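Local coordinates for protein LbaCas13a H328A (C2c2) (Lachnospiraceae bacterium NK4A179, PDB 5WLH) that binds its CRISPR guide RNA and, as a Cas13a (C2c2) effector, probably uses that guide to recognise and cleave target RNA, at residues L1118-D1132 / F1262-Y1276. Numbering follows the deposited sequence.
Sequences LQGQLINWIYLRERD and FLGIYSEVFDRFFTY. With nucleotides of chain B.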
# COMPACT_ATOMS: atom_id res chain seq x y z
N LEU A 1118 1.11 8.49 -9.10
CA LEU A 1118 2.43 8.75 -8.54
C LEU A 1118 2.39 9.86 -7.51
O LEU A 1118 3.04 9.77 -6.46
CB LEU A 1118 3.41 9.12 -9.66
CG LEU A 1118 3.65 7.98 -10.64
CD1 LEU A 1118 4.41 8.52 -11.84
CD2 LEU A 1118 4.41 6.84 -9.97
N GLN A 1119 1.63 10.92 -7.80
CA GLN A 1119 1.56 12.05 -6.88
C GLN A 1119 0.76 11.67 -5.65
O GLN A 1119 1.11 12.05 -4.53
CB GLN A 1119 0.91 13.25 -7.58
CG GLN A 1119 0.57 14.42 -6.67
CD GLN A 1119 1.78 15.22 -6.26
OE1 GLN A 1119 2.92 14.77 -6.39
NE2 GLN A 1119 1.55 16.41 -5.73
N GLY A 1120 -0.31 10.92 -5.86
CA GLY A 1120 -1.12 10.47 -4.73
C GLY A 1120 -0.34 9.59 -3.78
O GLY A 1120 -0.50 9.68 -2.57
N GLN A 1121 0.53 8.72 -4.31
CA GLN A 1121 1.32 7.90 -3.41
C GLN A 1121 2.30 8.75 -2.61
O GLN A 1121 2.55 8.50 -1.43
CB GLN A 1121 2.06 6.81 -4.20
CG GLN A 1121 2.98 5.93 -3.33
CD GLN A 1121 2.21 5.16 -2.27
OE1 GLN A 1121 1.35 4.33 -2.59
NE2 GLN A 1121 2.51 5.44 -1.00
N LEU A 1122 2.87 9.77 -3.25
CA LEU A 1122 3.74 10.69 -2.53
C LEU A 1122 3.00 11.38 -1.40
O LEU A 1122 3.51 11.47 -0.28
CB LEU A 1122 4.32 11.73 -3.49
CG LEU A 1122 5.36 11.14 -4.46
CD1 LEU A 1122 5.68 12.15 -5.54
CD2 LEU A 1122 6.64 10.68 -3.74
N ILE A 1123 1.78 11.83 -1.65
CA ILE A 1123 1.01 12.48 -0.59
C ILE A 1123 0.62 11.48 0.48
O ILE A 1123 0.64 11.79 1.68
CB ILE A 1123 -0.21 13.19 -1.19
CG1 ILE A 1123 0.26 14.33 -2.12
CG2 ILE A 1123 -1.02 13.87 -0.05
CD1 ILE A 1123 -0.84 14.91 -3.00
N ASN A 1124 0.27 10.26 0.08
CA ASN A 1124 0.02 9.20 1.06
C ASN A 1124 1.22 9.05 2.00
O ASN A 1124 1.07 9.03 3.22
CB ASN A 1124 -0.27 7.90 0.30
CG ASN A 1124 -0.62 6.73 1.21
OD1 ASN A 1124 0.17 6.34 2.06
ND2 ASN A 1124 -1.78 6.12 0.97
N TRP A 1125 2.43 8.97 1.44
CA TRP A 1125 3.63 8.86 2.26
C TRP A 1125 3.80 10.07 3.18
O TRP A 1125 4.27 9.93 4.31
CB TRP A 1125 4.86 8.73 1.36
CG TRP A 1125 5.05 7.34 0.86
CD1 TRP A 1125 4.66 6.17 1.46
CD2 TRP A 1125 5.70 6.96 -0.36
NE1 TRP A 1125 5.05 5.08 0.69
CE2 TRP A 1125 5.69 5.55 -0.43
CE3 TRP A 1125 6.30 7.69 -1.40
CZ2 TRP A 1125 6.25 4.85 -1.51
CZ3 TRP A 1125 6.87 7.00 -2.44
CH2 TRP A 1125 6.83 5.59 -2.50
N ILE A 1126 3.45 11.26 2.69
CA ILE A 1126 3.52 12.43 3.58
C ILE A 1126 2.71 12.18 4.84
O ILE A 1126 3.16 12.45 5.96
CB ILE A 1126 3.03 13.70 2.86
CG1 ILE A 1126 4.09 14.18 1.88
CG2 ILE A 1126 2.68 14.79 3.92
CD1 ILE A 1126 3.59 15.22 0.89
N TYR A 1127 1.48 11.69 4.67
CA TYR A 1127 0.61 11.52 5.82
C TYR A 1127 0.96 10.28 6.62
O TYR A 1127 0.68 10.24 7.82
CB TYR A 1127 -0.86 11.54 5.36
CG TYR A 1127 -1.23 12.99 5.11
CD1 TYR A 1127 -1.62 13.81 6.17
CD2 TYR A 1127 -1.08 13.56 3.85
CE1 TYR A 1127 -1.90 15.15 5.97
CE2 TYR A 1127 -1.38 14.91 3.64
CZ TYR A 1127 -1.78 15.70 4.69
OH TYR A 1127 -2.06 17.03 4.48
N LEU A 1128 1.64 9.31 6.00
CA LEU A 1128 2.28 8.26 6.77
C LEU A 1128 3.34 8.85 7.70
O LEU A 1128 3.35 8.58 8.90
CB LEU A 1128 2.91 7.23 5.83
CG LEU A 1128 3.23 5.85 6.42
CD1 LEU A 1128 1.92 5.14 6.81
CD2 LEU A 1128 4.01 5.01 5.37
N ARG A 1129 4.24 9.66 7.14
CA ARG A 1129 5.30 10.24 7.96
C ARG A 1129 4.73 11.17 9.03
O ARG A 1129 5.19 11.16 10.18
CB ARG A 1129 6.29 11.00 7.08
CG ARG A 1129 7.56 11.44 7.86
CD ARG A 1129 8.53 12.18 6.95
NE ARG A 1129 9.85 12.31 7.56
CZ ARG A 1129 10.19 13.25 8.44
NH1 ARG A 1129 9.30 14.13 8.86
NH2 ARG A 1129 11.43 13.27 8.93
N GLU A 1130 3.72 11.96 8.67
CA GLU A 1130 3.22 12.93 9.65
C GLU A 1130 2.59 12.21 10.82
O GLU A 1130 2.76 12.62 11.97
CB GLU A 1130 2.21 13.88 9.01
CG GLU A 1130 1.87 15.02 9.97
CD GLU A 1130 1.05 16.09 9.32
OE1 GLU A 1130 -0.18 15.91 9.22
OE2 GLU A 1130 1.64 17.11 8.93
N ARG A 1131 1.85 11.14 10.54
CA ARG A 1131 1.32 10.31 11.61
C ARG A 1131 2.45 9.80 12.49
O ARG A 1131 2.36 9.81 13.72
CB ARG A 1131 0.53 9.13 11.04
CG ARG A 1131 0.04 8.14 12.11
CD ARG A 1131 -0.31 6.82 11.49
NE ARG A 1131 0.91 6.09 11.12
CZ ARG A 1131 0.93 4.95 10.45
NH1 ARG A 1131 -0.21 4.37 10.09
NH2 ARG A 1131 2.10 4.36 10.17
N ASP A 1132 3.52 9.30 11.88
CA ASP A 1132 4.54 8.66 12.69
C ASP A 1132 5.45 9.67 13.38
O ASP A 1132 6.00 9.35 14.44
CB ASP A 1132 5.33 7.68 11.82
CG ASP A 1132 4.49 6.46 11.48
OD1 ASP A 1132 3.60 6.14 12.29
OD2 ASP A 1132 4.71 5.87 10.43
N PHE A 1262 9.65 13.08 -11.36
CA PHE A 1262 9.06 12.08 -10.49
C PHE A 1262 10.13 11.14 -9.95
O PHE A 1262 10.15 10.82 -8.76
CB PHE A 1262 7.96 11.33 -11.24
CG PHE A 1262 6.61 11.99 -11.12
CD1 PHE A 1262 5.98 12.08 -9.88
CD2 PHE A 1262 5.99 12.54 -12.23
CE1 PHE A 1262 4.74 12.70 -9.75
CE2 PHE A 1262 4.73 13.16 -12.10
CZ PHE A 1262 4.11 13.24 -10.87
N LEU A 1263 11.04 10.67 -10.81
CA LEU A 1263 12.11 9.81 -10.32
C LEU A 1263 12.96 10.52 -9.28
O LEU A 1263 13.41 9.90 -8.32
CB LEU A 1263 12.99 9.33 -11.47
CG LEU A 1263 12.42 8.13 -12.22
CD1 LEU A 1263 13.33 7.86 -13.40
CD2 LEU A 1263 12.34 6.89 -11.33
N GLY A 1264 13.20 11.81 -9.48
CA GLY A 1264 14.01 12.54 -8.52
C GLY A 1264 13.31 12.72 -7.19
O GLY A 1264 13.95 12.71 -6.13
N ILE A 1265 11.99 12.92 -7.23
CA ILE A 1265 11.24 13.05 -5.98
C ILE A 1265 11.18 11.72 -5.27
O ILE A 1265 11.46 11.63 -4.06
CB ILE A 1265 9.83 13.60 -6.27
CG1 ILE A 1265 9.91 15.05 -6.78
CG2 ILE A 1265 8.97 13.57 -4.97
CD1 ILE A 1265 8.72 15.45 -7.66
N TYR A 1266 10.84 10.65 -6.00
CA TYR A 1266 10.86 9.32 -5.40
C TYR A 1266 12.25 8.99 -4.88
O TYR A 1266 12.40 8.37 -3.82
CB TYR A 1266 10.39 8.28 -6.43
CG TYR A 1266 8.89 8.11 -6.43
CD1 TYR A 1266 8.06 9.07 -6.99
CD2 TYR A 1266 8.31 6.99 -5.82
CE1 TYR A 1266 6.67 8.92 -6.96
CE2 TYR A 1266 6.93 6.84 -5.79
CZ TYR A 1266 6.12 7.81 -6.34
OH TYR A 1266 4.76 7.66 -6.29
N SER A 1267 13.29 9.44 -5.60
CA SER A 1267 14.65 9.20 -5.13
C SER A 1267 14.89 9.89 -3.79
O SER A 1267 15.54 9.33 -2.90
CB SER A 1267 15.69 9.72 -6.14
OG SER A 1267 15.66 8.98 -7.33
N GLU A 1268 14.40 11.12 -3.64
CA GLU A 1268 14.67 11.83 -2.40
C GLU A 1268 13.83 11.27 -1.26
O GLU A 1268 14.30 11.24 -0.11
CB GLU A 1268 14.44 13.33 -2.56
CG GLU A 1268 14.85 14.07 -1.29
CD GLU A 1268 14.73 15.57 -1.40
OE1 GLU A 1268 15.00 16.24 -0.39
OE2 GLU A 1268 14.36 16.07 -2.49
N VAL A 1269 12.61 10.81 -1.55
CA VAL A 1269 11.84 10.09 -0.54
C VAL A 1269 12.62 8.87 -0.06
O VAL A 1269 12.83 8.67 1.13
CB VAL A 1269 10.45 9.72 -1.10
CG1 VAL A 1269 9.74 8.71 -0.16
CG2 VAL A 1269 9.60 10.97 -1.29
N PHE A 1270 13.08 8.06 -1.01
CA PHE A 1270 13.89 6.89 -0.67
C PHE A 1270 15.11 7.29 0.15
O PHE A 1270 15.48 6.61 1.11
CB PHE A 1270 14.32 6.17 -1.95
CG PHE A 1270 15.15 4.95 -1.71
CD1 PHE A 1270 14.61 3.85 -1.05
CD2 PHE A 1270 16.45 4.87 -2.21
CE1 PHE A 1270 15.36 2.71 -0.82
CE2 PHE A 1270 17.22 3.74 -2.00
CZ PHE A 1270 16.67 2.64 -1.32
N ASP A 1271 15.76 8.38 -0.23
CA ASP A 1271 17.02 8.74 0.41
C ASP A 1271 16.80 9.19 1.85
O ASP A 1271 17.56 8.79 2.74
CB ASP A 1271 17.72 9.84 -0.38
CG ASP A 1271 19.03 10.24 0.27
OD1 ASP A 1271 20.07 9.60 -0.03
OD2 ASP A 1271 19.01 11.16 1.12
N ARG A 1272 15.77 10.00 2.10
CA ARG A 1272 15.70 10.60 3.44
C ARG A 1272 14.31 10.91 3.98
O ARG A 1272 14.23 11.52 5.05
CB ARG A 1272 16.52 11.90 3.48
CG ARG A 1272 16.11 12.97 2.48
CD ARG A 1272 16.97 14.22 2.73
NE ARG A 1272 16.83 15.26 1.73
CZ ARG A 1272 17.58 16.36 1.72
NH1 ARG A 1272 18.51 16.52 2.67
NH2 ARG A 1272 17.41 17.29 0.80
N PHE A 1273 13.21 10.54 3.31
CA PHE A 1273 11.92 10.86 3.92
C PHE A 1273 11.54 9.84 4.99
O PHE A 1273 10.85 10.17 5.96
CB PHE A 1273 10.85 10.93 2.83
CG PHE A 1273 9.61 11.69 3.22
CD1 PHE A 1273 9.65 13.06 3.44
CD2 PHE A 1273 8.40 11.02 3.36
CE1 PHE A 1273 8.51 13.75 3.79
CE2 PHE A 1273 7.24 11.71 3.70
CZ PHE A 1273 7.30 13.07 3.91
N PHE A 1274 12.01 8.60 4.85
CA PHE A 1274 11.66 7.51 5.75
C PHE A 1274 12.87 7.05 6.55
O PHE A 1274 13.08 5.86 6.77
CB PHE A 1274 11.03 6.37 4.97
CG PHE A 1274 9.62 6.65 4.57
CD1 PHE A 1274 8.65 6.83 5.56
CD2 PHE A 1274 9.27 6.78 3.24
CE1 PHE A 1274 7.33 7.12 5.21
CE2 PHE A 1274 7.94 7.06 2.88
CZ PHE A 1274 6.98 7.22 3.86
N THR A 1275 13.65 8.02 7.04
CA THR A 1275 14.71 7.69 7.97
C THR A 1275 14.19 7.02 9.23
O THR A 1275 14.94 6.31 9.91
CB THR A 1275 15.46 8.97 8.36
OG1 THR A 1275 14.50 9.93 8.85
CG2 THR A 1275 16.15 9.55 7.14
N TYR A 1276 12.91 7.22 9.56
CA TYR A 1276 12.43 6.75 10.85
C TYR A 1276 12.01 5.29 10.87
O TYR A 1276 11.83 4.73 11.96
CB TYR A 1276 11.28 7.64 11.29
CG TYR A 1276 10.00 7.43 10.52
CD1 TYR A 1276 9.10 6.46 10.91
CD2 TYR A 1276 9.68 8.24 9.43
CE1 TYR A 1276 7.90 6.26 10.24
CE2 TYR A 1276 8.45 8.06 8.74
CZ TYR A 1276 7.59 7.07 9.17
OH TYR A 1276 6.37 6.85 8.56
P A B 28 0.55 0.89 8.62
OP1 A B 28 1.08 1.85 9.61
OP2 A B 28 -0.90 0.61 8.54
O5' A B 28 0.99 1.44 7.20
C5' A B 28 0.76 0.66 6.05
C4' A B 28 2.05 0.43 5.31
O4' A B 28 2.86 -0.57 5.98
C3' A B 28 1.89 -0.14 3.91
O3' A B 28 1.49 0.83 2.97
C2' A B 28 3.28 -0.68 3.65
O2' A B 28 4.16 0.40 3.43
C1' A B 28 3.60 -1.30 5.02
N9 A B 28 3.17 -2.70 5.08
C8 A B 28 2.06 -3.25 5.67
N7 A B 28 1.98 -4.57 5.49
C5 A B 28 3.12 -4.87 4.74
C6 A B 28 3.63 -6.08 4.25
N6 A B 28 3.04 -7.28 4.43
N1 A B 28 4.77 -6.04 3.54
C2 A B 28 5.37 -4.85 3.37
N3 A B 28 5.00 -3.65 3.80
C4 A B 28 3.85 -3.73 4.49
P A B 4 22.71 5.83 3.44
OP1 A B 4 21.63 5.39 4.39
OP2 A B 4 24.11 5.37 3.64
O5' A B 4 22.30 5.39 1.97
C5' A B 4 21.03 5.73 1.45
C4' A B 4 20.97 5.40 -0.01
O4' A B 4 21.95 6.19 -0.73
C3' A B 4 21.33 3.97 -0.36
O3' A B 4 20.24 3.09 -0.18
C2' A B 4 21.78 4.09 -1.81
O2' A B 4 20.66 4.24 -2.67
C1' A B 4 22.51 5.42 -1.77
N9 A B 4 23.95 5.26 -1.48
C8 A B 4 24.63 5.46 -0.31
N7 A B 4 25.93 5.25 -0.42
C5 A B 4 26.10 4.91 -1.75
C6 A B 4 27.22 4.56 -2.53
N6 A B 4 28.47 4.50 -2.07
N1 A B 4 27.02 4.29 -3.84
C2 A B 4 25.78 4.34 -4.33
N3 A B 4 24.65 4.65 -3.70
C4 A B 4 24.88 4.91 -2.41
P A B 3 26.05 8.90 6.63
OP1 A B 3 25.60 7.48 6.65
OP2 A B 3 27.48 9.25 6.82
O5' A B 3 25.64 9.61 5.27
C5' A B 3 25.47 8.85 4.11
C4' A B 3 24.22 9.27 3.39
O4' A B 3 24.58 10.27 2.40
C3' A B 3 23.58 8.14 2.61
O3' A B 3 22.65 7.42 3.39
C2' A B 3 23.00 8.84 1.40
O2' A B 3 21.80 9.50 1.75
C1' A B 3 24.07 9.90 1.15
N9 A B 3 25.20 9.40 0.35
C8 A B 3 26.53 9.33 0.76
N7 A B 3 27.34 8.87 -0.16
C5 A B 3 26.49 8.62 -1.24
C6 A B 3 26.73 8.15 -2.54
N6 A B 3 27.95 7.78 -2.96
N1 A B 3 25.68 8.03 -3.39
C2 A B 3 24.47 8.39 -2.95
N3 A B 3 24.13 8.86 -1.75
C4 A B 3 25.19 8.96 -0.94
O HOH W 1 13.71 12.05 7.46
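Leu1122 and Tyr1266 interlock as reciprocal knobs-into-holes at the apolar centre of two nearly parallel helices, consistent with the C-terminal HEPN domain, whose axes pass 11.4 Å apart at 21°. Leu1122 settles among Phe1262, Ile1265, Tyr1266 and Val1269; its CD2 lies over one face of the Tyr1266 ring, while CD1 turns to Ile1265 CG2 at 3.6 Å. Helix 1239-1250, with Arg1246 of an R-X4-H motif, packs on Leu1122 and Ile1126. Tyr1266 in turn reaches across among Leu1118, Gln1121, Leu1122 and Trp1125. Its phenol ends at the backbone: OH donates to Leu1118 O at 2.7 Å, in the carbonyl plane and on a lone pair, although this oxygen accepts from Leu1122 N within the helix.

One turn on, Trp1125 joins Tyr1266 and Phe1274 in an aromatic cluster. Phe1274 stands T-shaped against the indole, its CE2 edge over the five-membered ring with the planes at 81°. Helix 1284-1294 adds Ile1287 to the tryptophan's surroundings.

At the pi-type turn 1269-1273, Arg1129 of the facing helix runs extended over Phe1273, with CG anti to the backbone N (chi1 -170°), which lays CD above the ring centre, 3.4 Å from the centroid. NE donates to Phe1273 O at 2.9 Å, almost exactly in the guanidinium plane, and NH2 forms a salt bridge with Glu1234.

At the polar edge the contact meets the guide RNA. Arg1131 holds OP1 of A28 of chain B through NH1 and NH2, and also grips Asp1132 side-on, NH2 meeting OD2 on its syn side. The anti lone pair of Asp1132 OD2 receives Tyr1276 OH at 2.7 Å.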